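Bifunctional purine biosynthetic protein ADE5,7 (Cryptococcus neoformans var. grubii serotype A, PDB 7LVO) catalyses the second and fifth steps of de novo purine biosynthesis, this chain being the N-terminal GAR synthetase half that joins phosphoribosylamine to glycine using ATP. Local coordinates at residues Asp107-Gly112 / Val128-Phe133; Ser96-Ala101 / Glu122-Lys127; Val379-Ala384 / Leu444-Ile449. One frame throughout, in Å; residues are numbered along the deposited sequence.

Interaction 1: residues Asp107-Gly112 / Val128-Phe133; sequences DLVVPG and VGIPVF
Phe133, Val109 and Pro131 carry this contact, in which residues 130-133 run beside the edge strand 108-111 of the four-stranded parallel sheet in the N domain. The hydrogen bonds show a single bridge of parallel type, centred on Val109 and Val132. Val109 N donates to Pro131 O at 3.1 Å, in the carbonyl plane, and Phe133 N donates to Val109 O at 2.9 Å. The two directions differ by 47°, in keeping with a pairing that stops after one bridge.

The side chain of Val109 turns its CG2 to Ile130 CG2, at 3.7 Å, on the flank where helix 121-126 also packs. Phe133 leaves on the other flank: with CG anti to the backbone N (chi1 178°), its ring carbon CD2 lies 4.0 Å from Val110 CG1, and the ring continues to Leu358 and Cys361 of helix 354-362. On the flank of Phe133, the Pro131 ring lies chiefly against backbone, its CG 3.1 Å from Asp107 O, with Leu108 CD1 farther off. Past the bridge the chains stay joined through a water that donates to Pro111 O at 2.6 Å and to Phe133 O at 2.8 Å.

Interaction 2: residues Ser96-Ala101 / Glu122-Lys127; sequences SIVEWA and EGAFKK
Ile97 meets Phe125 through its CG2 branch, which stands 4.1 Å from the ring atom CZ. The approach is oblique. The same residue touches Leu41 and Leu43 of strand 38-44, so it lies where helix and sheet meet.

Val98 follows, pointing at the other helix, and its CG2 serves two partners. It is 3.9 Å from the centroid of the Phe125 ring and only 8° off the ring normal, the geometry of a CH-pi contact over the face; the same methyl also reaches Ala124 CB at 3.8 Å. The second methyl, CG1, lies 3.9 Å from Ala124 O.

Helix 95-104 is the crossover that leads from strand 81-83 to strand 108-111, and so belongs to the alternating strand and helix pattern of the Rossmann-like N domain. Helix 121-126 lies beside it on the same side of the sheet, the axes 10.0 Å apart at closest approach and inclined by 35°.

One turn on from Val98, Ala101 meets the ring differently: its CB is at the edge, in the ring plane, 3.6 Å from Phe125 CE1. The ring reaches Ile97, Val98 and Ala101 because CG of Phe125 is anti to the carbonyl carbon (chi1 -78°). The backbone of Phe125 is held too, for Phe125 O accepts Ile130 N in a Schellman motif with Gly129 as the C-prime residue.

Interaction 3: residues Val379-Ala384 / Leu444-Ile449; sequences VSVVLA and LAYSGI
Val381 and Tyr446 meet at about a right angle, with the two valine methyls set against the phenol end of the ring. CG2 of Val381 lies over one face, 4.0 Å from Tyr446 CZ, while CG1 of Val381 is 3.9 Å from Tyr446 CE1. Tyr446 points its CB past the strand rather than at it; with CG anti to the carbonyl carbon (chi1 -77°) the ring swings back toward Val381. Val381 CG2 is also 4.3 Å from Ala445 CB, so this methyl touches both the ring and a helix methyl.

Further along the strand Leu383 and Ile449 lie alongside each other, running in opposite senses. Their CD1 atoms are modelled 3.2 Å apart, tighter than normal carbon contact, and Leu383 has a chi1 of -99°, away from a staggered position; the exact closeness is therefore doubtful, though the pairing is not.

Val379, Val381 and Leu383 turn to the helix and Ser380 and Val382 to the other side, as strand alternation requires. Strand 377-384 is the middle one of a five-stranded antiparallel sheet in the C domain, and helix 438-449 packs on its face at 8.7 Å between the axes, inclined by 29°. The helix follows directly on the neighbouring strand 427-435, whose Val431 also touches Ile449.

Across the segments the contacts are apolar, so they rest on van der Waals packing and the exclusion of water. The polar end of Tyr446 is met by the chain beyond strand 452-453, where OH bonds Arg460 O and Ile463 N, which lets the ring lie against Val381 with its hydroxyl satisfied.

How the interactions relate
From the N terminus, helix 95-104 opens interaction 2 and strand 108-111, next in the chain, opens interaction 1. Residues 122-127 then close interaction 2 and residues 128-133 close interaction 1, so the two loops cross instead of nesting. They also touch: Phe125 CE1 packs 3.6 Å from Val109 CG2, and Ile130 CD1 lies 3.7 Å from Ala101 CB, making one continuous core on the N-domain sheet. Interaction 3 begins long after both have closed and joins strand 377-384 to helix 438-449 across 59 intervening residues of the C domain. Its centre is about 32 Å from that of interaction 1 and about 36 Å from that of interaction 2, without contact.

Interaction 1: residues Asp107-Gly112 / Val128-Phe133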
# COMPACT_ATOMS: atom_id res chain seq x y z
N ASP A 107 -3.31 10.48 20.14
CA ASP A 107 -2.08 9.86 20.59
C ASP A 107 -1.26 9.27 19.45
O ASP A 107 -0.08 8.99 19.65
CB ASP A 107 -2.39 8.75 21.60
CG ASP A 107 -3.15 9.26 22.80
OD1 ASP A 107 -2.63 10.17 23.50
OD2 ASP A 107 -4.27 8.76 23.05
N LEU A 108 -1.86 9.09 18.28
CA LEU A 108 -1.15 8.47 17.16
C LEU A 108 -1.90 8.74 15.87
O LEU A 108 -3.13 8.70 15.84
CB LEU A 108 -1.00 6.96 17.37
CG LEU A 108 -0.33 6.17 16.25
CD1 LEU A 108 1.14 6.54 16.14
CD2 LEU A 108 -0.50 4.68 16.45
N VAL A 109 -1.15 9.02 14.81
CA VAL A 109 -1.69 9.26 13.48
C VAL A 109 -1.10 8.22 12.54
O VAL A 109 0.13 8.02 12.51
CB VAL A 109 -1.38 10.68 12.97
CG1 VAL A 109 -1.92 10.88 11.57
CG2 VAL A 109 -1.96 11.71 13.92
N VAL A 110 -1.96 7.54 11.78
CA VAL A 110 -1.55 6.52 10.83
C VAL A 110 -1.96 6.96 9.43
O VAL A 110 -3.10 6.70 9.01
CB VAL A 110 -2.14 5.15 11.18
CG1 VAL A 110 -1.63 4.08 10.22
CG2 VAL A 110 -1.84 4.79 12.62
N PRO A 111 -1.10 7.65 8.68
CA PRO A 111 -1.45 8.00 7.29
C PRO A 111 -1.47 6.75 6.41
O PRO A 111 -0.55 5.93 6.45
CB PRO A 111 -0.34 8.97 6.87
CG PRO A 111 0.27 9.46 8.18
CD PRO A 111 0.15 8.29 9.12
N GLY A 112 -2.52 6.63 5.61
CA GLY A 112 -2.66 5.52 4.70
C GLY A 112 -2.15 5.82 3.31
O GLY A 112 -1.24 5.15 2.80
N VAL A 128 3.83 19.35 16.69
CA VAL A 128 2.88 19.43 17.79
C VAL A 128 3.01 18.25 18.74
O VAL A 128 2.16 18.07 19.62
CB VAL A 128 1.43 19.55 17.28
CG1 VAL A 128 1.23 20.90 16.59
CG2 VAL A 128 1.10 18.41 16.33
N GLY A 129 4.06 17.45 18.59
CA GLY A 129 4.29 16.35 19.51
C GLY A 129 3.33 15.20 19.40
O GLY A 129 3.16 14.46 20.37
N ILE A 130 2.68 15.03 18.25
CA ILE A 130 1.79 13.89 18.01
C ILE A 130 2.56 12.89 17.16
O ILE A 130 2.90 13.20 16.00
CB ILE A 130 0.50 14.34 17.31
CG1 ILE A 130 -0.28 15.30 18.21
CG2 ILE A 130 -0.36 13.12 16.95
CD1 ILE A 130 -1.50 15.91 17.55
N PRO A 131 2.85 11.68 17.67
CA PRO A 131 3.65 10.74 16.89
C PRO A 131 2.89 10.20 15.68
O PRO A 131 1.66 10.13 15.67
CB PRO A 131 3.96 9.62 17.89
CG PRO A 131 2.84 9.68 18.88
CD PRO A 131 2.46 11.14 18.99
N VAL A 132 3.66 9.80 14.67
CA VAL A 132 3.12 9.33 13.40
C VAL A 132 3.73 7.97 13.07
O VAL A 132 4.95 7.82 13.07
CB VAL A 132 3.39 10.33 12.27
CG1 VAL A 132 3.04 9.69 10.92
CG2 VAL A 132 2.62 11.62 12.49
N PHE A 133 2.87 6.99 12.79
CA PHE A 133 3.32 5.72 12.23
C PHE A 133 3.51 5.94 10.73
O PHE A 133 2.57 5.81 9.94
CB PHE A 133 2.33 4.60 12.50
CG PHE A 133 2.73 3.28 11.88
CD1 PHE A 133 3.67 2.47 12.50
CD2 PHE A 133 2.19 2.88 10.68
CE1 PHE A 133 4.04 1.27 11.93
CE2 PHE A 133 2.56 1.68 10.10
CZ PHE A 133 3.48 0.87 10.73
O HOH W 1 1.70 5.00 7.43

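Interaction 2: residues Ser96-Ala101 / Glu122-Lys127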
# COMPACT_ATOMS: atom_id res chain seq x y z
N SER A 96 -5.44 22.12 9.08
CA SER A 96 -6.80 21.69 9.41
C SER A 96 -6.79 20.46 10.31
O SER A 96 -7.35 20.47 11.41
CB SER A 96 -7.59 21.42 8.13
OG SER A 96 -8.88 20.92 8.43
N ILE A 97 -6.15 19.38 9.85
CA ILE A 97 -6.18 18.13 10.61
C ILE A 97 -5.18 18.16 11.77
O ILE A 97 -5.40 17.51 12.80
CB ILE A 97 -5.92 16.94 9.68
CG1 ILE A 97 -6.14 15.62 10.42
CG2 ILE A 97 -4.51 16.99 9.12
CD1 ILE A 97 -7.56 15.44 10.95
N VAL A 98 -4.07 18.89 11.62
CA VAL A 98 -3.09 18.96 12.71
C VAL A 98 -3.67 19.73 13.89
O VAL A 98 -3.52 19.32 15.04
CB VAL A 98 -1.79 19.60 12.20
CG1 VAL A 98 -0.84 19.86 13.37
CG2 VAL A 98 -1.13 18.70 11.17
N GLU A 99 -4.35 20.85 13.61
CA GLU A 99 -4.98 21.61 14.69
C GLU A 99 -6.12 20.83 15.32
O GLU A 99 -6.31 20.86 16.54
CB GLU A 99 -5.47 22.96 14.16
CG GLU A 99 -6.09 23.86 15.21
CD GLU A 99 -6.49 25.21 14.66
OE1 GLU A 99 -6.24 25.46 13.46
OE2 GLU A 99 -7.05 26.02 15.42
N TRP A 100 -6.90 20.11 14.50
CA TRP A 100 -7.95 19.26 15.04
C TRP A 100 -7.36 18.19 15.95
O TRP A 100 -7.81 18.00 17.09
CB TRP A 100 -8.74 18.62 13.89
CG TRP A 100 -9.94 17.86 14.34
CD1 TRP A 100 -11.22 18.32 14.41
CD2 TRP A 100 -9.99 16.49 14.77
NE1 TRP A 100 -12.06 17.33 14.86
CE2 TRP A 100 -11.33 16.20 15.09
CE3 TRP A 100 -9.03 15.49 14.91
CZ2 TRP A 100 -11.73 14.95 15.54
CZ3 TRP A 100 -9.43 14.24 15.37
CH2 TRP A 100 -10.77 13.99 15.68
N ALA A 101 -6.35 17.47 15.47
CA ALA A 101 -5.75 16.41 16.28
C ALA A 101 -5.21 16.96 17.59
O ALA A 101 -5.37 16.33 18.65
CB ALA A 101 -4.63 15.72 15.49
N GLU A 122 4.21 13.79 8.35
CA GLU A 122 4.89 13.40 9.58
C GLU A 122 5.52 14.60 10.27
O GLU A 122 5.40 14.75 11.50
CB GLU A 122 5.95 12.34 9.27
CG GLU A 122 6.57 11.68 10.50
CD GLU A 122 7.86 12.34 10.95
OE1 GLU A 122 8.30 13.32 10.31
OE2 GLU A 122 8.45 11.87 11.95
N GLY A 123 6.19 15.47 9.51
CA GLY A 123 6.77 16.66 10.10
C GLY A 123 5.74 17.60 10.67
O GLY A 123 5.99 18.25 11.70
N ALA A 124 4.57 17.69 10.03
CA ALA A 124 3.52 18.57 10.53
C ALA A 124 3.06 18.13 11.92
O ALA A 124 2.91 18.96 12.82
CB ALA A 124 2.34 18.57 9.55
N PHE A 125 2.82 16.83 12.10
CA PHE A 125 2.40 16.35 13.42
C PHE A 125 3.56 16.35 14.40
O PHE A 125 3.34 16.49 15.62
CB PHE A 125 1.79 14.96 13.30
CG PHE A 125 0.38 14.95 12.77
CD1 PHE A 125 -0.68 15.27 13.59
CD2 PHE A 125 0.12 14.61 11.45
CE1 PHE A 125 -1.98 15.26 13.11
CE2 PHE A 125 -1.17 14.60 10.96
CZ PHE A 125 -2.22 14.93 11.79
N LYS A 126 4.79 16.20 13.91
CA LYS A 126 5.95 16.23 14.79
C LYS A 126 6.06 17.58 15.49
O LYS A 126 6.46 17.65 16.66
CB LYS A 126 7.22 15.94 14.00
CG LYS A 126 8.48 15.84 14.86
CD LYS A 126 9.70 15.48 14.02
CE LYS A 126 10.94 15.28 14.88
NZ LYS A 126 11.35 16.54 15.57
N LYS A 127 5.69 18.66 14.80
CA LYS A 127 5.79 20.00 15.37
C LYS A 127 4.81 20.23 16.51
O LYS A 127 4.96 21.21 17.24
CB LYS A 127 5.57 21.05 14.28
CG LYS A 127 6.63 21.05 13.20
CD LYS A 127 6.26 21.97 12.05
CE LYS A 127 7.32 21.94 10.95
NZ LYS A 127 6.97 22.82 9.81

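Interaction 3: residues Val379-Ala384 / Leu444-Ile449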
# COMPACT_ATOMS: atom_id res chain seq x y z
N VAL A 379 -7.20 -14.18 1.78
CA VAL A 379 -7.48 -13.72 0.43
C VAL A 379 -8.39 -12.50 0.50
O VAL A 379 -9.25 -12.40 1.37
CB VAL A 379 -8.13 -14.82 -0.44
CG1 VAL A 379 -8.38 -14.31 -1.85
CG2 VAL A 379 -7.28 -16.08 -0.45
N SER A 380 -8.19 -11.57 -0.44
CA SER A 380 -9.04 -10.40 -0.59
C SER A 380 -9.43 -10.28 -2.05
O SER A 380 -8.57 -10.33 -2.93
CB SER A 380 -8.34 -9.12 -0.12
OG SER A 380 -7.17 -8.86 -0.88
N VAL A 381 -10.73 -10.12 -2.32
CA VAL A 381 -11.25 -10.03 -3.68
C VAL A 381 -12.02 -8.72 -3.80
O VAL A 381 -12.97 -8.47 -3.05
CB VAL A 381 -12.16 -11.22 -4.02
CG1 VAL A 381 -12.74 -11.05 -5.42
CG2 VAL A 381 -11.39 -12.53 -3.92
N VAL A 382 -11.61 -7.89 -4.75
CA VAL A 382 -12.12 -6.54 -4.89
C VAL A 382 -13.34 -6.54 -5.80
O VAL A 382 -13.35 -7.19 -6.85
CB VAL A 382 -11.02 -5.59 -5.43
CG1 VAL A 382 -11.62 -4.23 -5.78
CG2 VAL A 382 -9.89 -5.44 -4.42
N LEU A 383 -14.37 -5.80 -5.39
CA LEU A 383 -15.51 -5.48 -6.23
C LEU A 383 -15.38 -4.03 -6.68
O LEU A 383 -15.27 -3.13 -5.84
CB LEU A 383 -16.82 -5.70 -5.48
CG LEU A 383 -17.55 -7.01 -5.77
CD1 LEU A 383 -16.68 -8.22 -5.47
CD2 LEU A 383 -18.85 -7.08 -4.98
N ALA A 384 -15.37 -3.80 -7.99
CA ALA A 384 -15.15 -2.48 -8.55
C ALA A 384 -16.39 -2.00 -9.29
O ALA A 384 -17.34 -2.75 -9.53
CB ALA A 384 -13.93 -2.50 -9.50
N LEU A 444 -14.26 -19.39 0.30
CA LEU A 444 -15.02 -18.65 1.31
C LEU A 444 -15.19 -17.20 0.91
O LEU A 444 -16.28 -16.63 1.04
CB LEU A 444 -14.32 -18.77 2.66
CG LEU A 444 -15.05 -18.20 3.88
CD1 LEU A 444 -16.44 -18.76 4.02
CD2 LEU A 444 -14.23 -18.48 5.14
N ALA A 445 -14.12 -16.57 0.41
CA ALA A 445 -14.23 -15.18 -0.04
C ALA A 445 -15.28 -15.03 -1.13
O ALA A 445 -16.13 -14.13 -1.09
CB ALA A 445 -12.87 -14.68 -0.53
N TYR A 446 -15.26 -15.93 -2.12
CA TYR A 446 -16.25 -15.85 -3.20
C TYR A 446 -17.64 -16.24 -2.72
O TYR A 446 -18.62 -15.89 -3.38
CB TYR A 446 -15.81 -16.74 -4.36
CG TYR A 446 -14.72 -16.13 -5.20
CD1 TYR A 446 -14.98 -15.07 -6.06
CD2 TYR A 446 -13.41 -16.60 -5.13
CE1 TYR A 446 -13.99 -14.50 -6.82
CE2 TYR A 446 -12.41 -16.03 -5.89
CZ TYR A 446 -12.71 -14.98 -6.74
OH TYR A 446 -11.72 -14.41 -7.50
N SER A 447 -17.75 -16.93 -1.59
CA SER A 447 -19.07 -17.20 -1.02
C SER A 447 -19.72 -15.92 -0.51
O SER A 447 -20.94 -15.76 -0.61
CB SER A 447 -18.95 -18.23 0.10
OG SER A 447 -18.37 -19.44 -0.37
N GLY A 448 -18.92 -15.01 0.05
CA GLY A 448 -19.46 -13.74 0.51
C GLY A 448 -19.83 -12.80 -0.61
O GLY A 448 -20.62 -11.88 -0.39
N ILE A 449 -19.29 -13.02 -1.81
CA ILE A 449 -19.63 -12.16 -2.94
C ILE A 449 -21.12 -12.27 -3.27
O ILE A 449 -21.75 -11.28 -3.66
CB ILE A 449 -18.77 -12.53 -4.17
CG1 ILE A 449 -17.28 -12.41 -3.84
CG2 ILE A 449 -19.14 -11.66 -5.36
CD1 ILE A 449 -16.75 -11.00 -3.84